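47 KDA membrane antigen (Treponema pallidum, PDB 1O75) is a penicillin-binding membrane lipoprotein with zinc-stimulated carboxypeptidase activity, possibly trimming peptidoglycan peptides in this spirochaete. Local coordinates at residues 81-84 with 90-93; 64-69 with 129-134. The protein carries 2 engineered substitutions. All blocks are in the same frame, centred on the assembly; numbering follows the deposited sequence. Where two conformers were deposited one is given.

Contact 1: residues 81-84 with 90-93; sequences KQET and RKKW
T84 and K92 form an antiparallel hydrogen-bonded pair: T84 N reaches K92 O at 2.8 Å, and K92 N returns to T84 O at 2.9 Å. Around E83 and W93, the neighbouring non-hydrogen-bonded pair, weaker CA-H...O contacts take over, W93 CA toward Q82 O and E83 CA toward K92 O. The two strands are the arms of a beta hairpin, 69-85 with 91-98, at the surface of Tp47 domain a. Nonpolar contact on the T84 and K92 face is tight, the methyl CG2 of T84 lying 3.4 Å from K92 CG; the lysine then bends at chi3 and leads its amine to a salt bridge with D376 of the second subunit. The aromatic contacts belong to W93, whose indole has two conformers; those with K81 and E83 hold for the one described here. The long, flexible K81 chain sets NZ over one face of the indole, 4.4 Å from the centroid of the five-membered ring, a cation-pi contact, while a salt bridge to E144 gives the charge a second partner. Xenon touches this same pair. E83 lies alongside the tryptophan, CG anti to the backbone N (chi1 -171°), its carboxylate turned 54° from the ring and OE2 3.3 Å from CZ2. Across the same carboxylate runs the aliphatic part of K91, CD 3.6 Å from OE1, while K91 NZ makes its salt bridge with E85.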
# COMPACT_ATOMS: atom_id res chain seq x y z
N LYS B 81 18.83 -19.85 10.74
CA LYS B 81 18.11 -18.84 9.99
C LYS B 81 18.87 -18.50 8.72
O LYS B 81 20.09 -18.70 8.64
CB LYS B 81 17.82 -17.61 10.85
CG LYS B 81 18.97 -16.78 11.30
CD LYS B 81 18.37 -15.50 11.86
CE LYS B 81 19.39 -14.47 12.26
NZ LYS B 81 18.72 -13.25 12.81
N GLN B 82 18.12 -18.01 7.73
CA GLN B 82 18.64 -17.69 6.42
C GLN B 82 18.03 -16.36 5.97
O GLN B 82 16.84 -16.09 6.20
CB GLN B 82 18.27 -18.83 5.45
CG GLN B 82 16.78 -19.22 5.56
CD GLN B 82 16.41 -20.57 4.90
OE1 GLN B 82 16.86 -21.64 5.33
NE2 GLN B 82 15.57 -20.51 3.87
N GLU B 83 18.84 -15.51 5.34
CA GLU B 83 18.32 -14.23 4.91
C GLU B 83 17.68 -14.34 3.54
O GLU B 83 18.13 -15.09 2.68
CB GLU B 83 19.44 -13.18 4.87
CG GLU B 83 18.94 -11.76 4.64
CD GLU B 83 20.06 -10.72 4.57
OE1 GLU B 83 20.84 -10.71 3.59
OE2 GLU B 83 20.16 -9.92 5.51
N THR B 84 16.60 -13.59 3.33
CA THR B 84 15.94 -13.58 2.04
C THR B 84 15.39 -12.15 1.86
O THR B 84 15.74 -11.27 2.62
CB THR B 84 14.80 -14.64 1.98
OG1 THR B 84 14.19 -14.60 0.68
CG2 THR B 84 13.75 -14.39 3.03
N ARG B 90 13.25 -5.75 0.60
CA ARG B 90 13.88 -5.53 1.90
C ARG B 90 14.30 -6.88 2.48
O ARG B 90 13.63 -7.88 2.28
CB ARG B 90 12.91 -4.87 2.89
CG ARG B 90 12.51 -3.46 2.51
CD ARG B 90 11.41 -2.95 3.41
NE ARG B 90 10.22 -3.80 3.36
CZ ARG B 90 9.08 -3.49 3.97
NH1 ARG B 90 8.99 -2.36 4.66
NH2 ARG B 90 8.04 -4.30 3.89
N LYS B 91 15.42 -6.90 3.21
CA LYS B 91 15.91 -8.13 3.82
C LYS B 91 15.00 -8.63 4.94
O LYS B 91 14.49 -7.83 5.72
CB LYS B 91 17.32 -7.91 4.39
CG LYS B 91 18.35 -7.49 3.35
CD LYS B 91 18.41 -8.52 2.21
CE LYS B 91 19.42 -8.08 1.13
NZ LYS B 91 19.36 -9.01 -0.05
N LYS B 92 14.80 -9.94 5.01
CA LYS B 92 14.00 -10.55 6.08
C LYS B 92 14.63 -11.93 6.34
O LYS B 92 15.50 -12.37 5.57
CB LYS B 92 12.55 -10.72 5.65
CG LYS B 92 12.40 -11.56 4.42
CD LYS B 92 10.94 -11.80 4.08
CE LYS B 92 10.29 -12.68 5.10
NZ LYS B 92 8.84 -12.82 4.80
N TRP B 93 14.19 -12.60 7.40
CA TRP B 93 14.76 -13.89 7.78
C TRP B 93 13.76 -15.02 7.88
O TRP B 93 12.63 -14.82 8.31
CB TRP B 93 15.50 -13.74 9.11
CG TRP B 93 16.71 -12.89 8.97
CD1 TRP B 93 17.97 -13.33 8.68
CD2 TRP B 93 16.75 -11.46 8.90
NE1 TRP B 93 18.79 -12.25 8.41
CE2 TRP B 93 18.07 -11.09 8.54
CE3 TRP B 93 15.80 -10.44 9.09
CZ2 TRP B 93 18.46 -9.75 8.37
CZ3 TRP B 93 16.19 -9.10 8.93
CH2 TRP B 93 17.51 -8.77 8.57

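Contact 2: residues 64-69 with 129-134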
# COMPACT_ATOMS: atom_id res chain seq x y z
N ARG B 64 5.82 -1.86 16.47
CA ARG B 64 4.99 -0.64 16.48
C ARG B 64 4.41 -0.31 17.85
O ARG B 64 4.37 0.85 18.24
CB ARG B 64 3.84 -0.79 15.50
CG ARG B 64 4.27 -0.90 14.05
CD ARG B 64 3.07 -1.18 13.15
NE ARG B 64 3.55 -1.75 11.92
CZ ARG B 64 3.20 -2.94 11.45
NH1 ARG B 64 2.35 -3.70 12.12
NH2 ARG B 64 3.73 -3.37 10.32
N GLN B 65 3.98 -1.32 18.59
CA GLN B 65 3.37 -1.06 19.90
C GLN B 65 4.31 -0.83 21.07
O GLN B 65 3.90 -0.29 22.10
CB GLN B 65 2.41 -2.18 20.26
CG GLN B 65 1.24 -2.30 19.29
CD GLN B 65 0.33 -3.44 19.67
OE1 GLN B 65 -0.61 -3.26 20.46
NE2 GLN B 65 0.61 -4.63 19.15
N GLN B 66 5.58 -1.22 20.93
CA GLN B 66 6.54 -1.08 22.03
C GLN B 66 6.76 0.36 22.44
O GLN B 66 7.26 0.63 23.54
CB GLN B 66 7.90 -1.71 21.66
CG GLN B 66 8.78 -0.82 20.79
CD GLN B 66 10.10 -1.51 20.42
OE1 GLN B 66 10.56 -2.37 21.15
NE2 GLN B 66 10.69 -1.13 19.30
N PHE B 67 6.43 1.29 21.57
CA PHE B 67 6.64 2.68 21.90
C PHE B 67 5.63 3.28 22.88
O PHE B 67 6.02 3.90 23.88
CB PHE B 67 6.68 3.49 20.61
CG PHE B 67 7.82 3.11 19.71
CD1 PHE B 67 9.11 3.57 19.98
CD2 PHE B 67 7.62 2.25 18.64
CE1 PHE B 67 10.20 3.18 19.18
CE2 PHE B 67 8.70 1.84 17.82
CZ PHE B 67 9.99 2.31 18.10
N GLN B 68 4.34 3.11 22.60
CA GLN B 68 3.29 3.68 23.45
C GLN B 68 2.60 2.70 24.38
O GLN B 68 1.90 3.12 25.31
CB GLN B 68 2.22 4.34 22.56
CG GLN B 68 2.61 5.70 22.00
CD GLN B 68 2.36 6.80 22.99
OE1 GLN B 68 3.40 7.23 23.66
NE2 GLN B 68 1.22 7.24 23.17
N TYR B 69 2.77 1.41 24.14
CA TYR B 69 2.09 0.38 24.93
C TYR B 69 3.00 -0.50 25.78
O TYR B 69 4.19 -0.64 25.49
CB TYR B 69 1.27 -0.50 23.98
CG TYR B 69 0.31 0.30 23.11
CD1 TYR B 69 -0.97 0.65 23.56
CD2 TYR B 69 0.71 0.75 21.84
CE1 TYR B 69 -1.84 1.46 22.77
CE2 TYR B 69 -0.15 1.54 21.05
CZ TYR B 69 -1.42 1.89 21.52
OH TYR B 69 -2.23 2.70 20.77
N VAL B 129 13.61 -5.35 26.16
CA VAL B 129 14.36 -5.32 24.91
C VAL B 129 13.71 -4.28 24.02
O VAL B 129 12.54 -3.91 24.23
CB VAL B 129 14.34 -6.66 24.18
CG1 VAL B 129 14.90 -7.75 25.09
CG2 VAL B 129 12.93 -7.01 23.72
N ALA B 130 14.47 -3.78 23.06
CA ALA B 130 13.97 -2.80 22.11
C ALA B 130 13.97 -3.52 20.77
O ALA B 130 15.04 -3.80 20.20
CB ALA B 130 14.86 -1.58 22.07
N LEU B 131 12.78 -3.83 20.26
CA LEU B 131 12.66 -4.53 18.99
C LEU B 131 13.09 -3.61 17.86
O LEU B 131 12.99 -2.38 17.96
CB LEU B 131 11.21 -4.99 18.77
CG LEU B 131 10.65 -5.90 19.87
CD1 LEU B 131 9.19 -6.31 19.55
CD2 LEU B 131 11.52 -7.16 19.97
N ALA B 132 13.60 -4.21 16.78
CA ALA B 132 14.01 -3.44 15.60
C ALA B 132 12.82 -3.37 14.67
O ALA B 132 11.93 -4.21 14.75
CB ALA B 132 15.17 -4.15 14.88
N ASP B 133 12.81 -2.40 13.78
CA ASP B 133 11.72 -2.23 12.83
C ASP B 133 11.53 -3.54 12.08
O ASP B 133 12.50 -4.13 11.63
CB ASP B 133 12.07 -1.10 11.86
CG ASP B 133 10.85 -0.54 11.15
OD1 ASP B 133 9.86 -1.27 10.95
OD2 ASP B 133 10.90 0.64 10.76
N ARG B 134 10.27 -3.96 11.92
CA ARG B 134 9.93 -5.21 11.24
C ARG B 134 10.57 -6.44 11.90
O ARG B 134 10.80 -7.46 11.24
CB ARG B 134 10.34 -5.16 9.76
CG ARG B 134 9.61 -4.08 8.92
CD ARG B 134 9.94 -4.23 7.45
NE ARG B 134 11.39 -4.20 7.23
CZ ARG B 134 12.14 -3.11 7.27
NH1 ARG B 134 11.59 -1.91 7.50
NH2 ARG B 134 13.46 -3.20 7.10
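Q66 and A130 mark the nearest backbone approach, with CA atoms 7.6 Å apart, so a side chain must span the gap between the segment 64-69, whose first residues belong to helix 60-65, and the irregular loop 129-134. Here, in Tp47 domain a, a side-chain amide is bonded to both the backbone N and O of L131, joining the helix-to-strand connection to the loop between strands 120-124 and 137-140. Glutamine suits the place because its amide both accepts and donates, matching the N-H and C=O of one residue. With CG between the backbone N and the carbonyl carbon (chi1 80°), the Q66 chain then runs extended and carries the amide to the loop. L131 N donates to Q66 OE1 at 2.8 Å, in the carbonyl plane and on a lone pair. Q66 NE2 donates to L131 O at 2.9 Å; that oxygen lies in the plane of the Q66 amide, but the donor is tilted 32° from the L131 carbonyl plane. Together the two bonds fix the rotation of the buried amide. On its own segment, CG of Q66 lies over one face of the F67 ring, towards its rim, and the Q66 backbone O receives K156 NZ. L131 adds a nonpolar flank, its CB 3.6 Å from Q66 OE1.

Overall arrangement
From the N terminus, the chain first passes through 64-69, leaving helix 60-65 for the long strand 69-85. The far end of that strand supplies 81-84, and after a short turn 90-93 leads into strand 91-98: contact 1 closes this small hairpin loop. The chain continues through strands 101-114 and 120-124 before 129-134 closes the much longer loop of contact 2. Contact 1 therefore falls wholly within the span of contact 2, and the two do not cross. Their centres lie about 20 Å apart, yet they meet where R90 packs on R134. Contact 1 pairs sequence-adjacent strands, while contact 2 ties the later loop back to the segment 64-69 that follows on from helix 60-65.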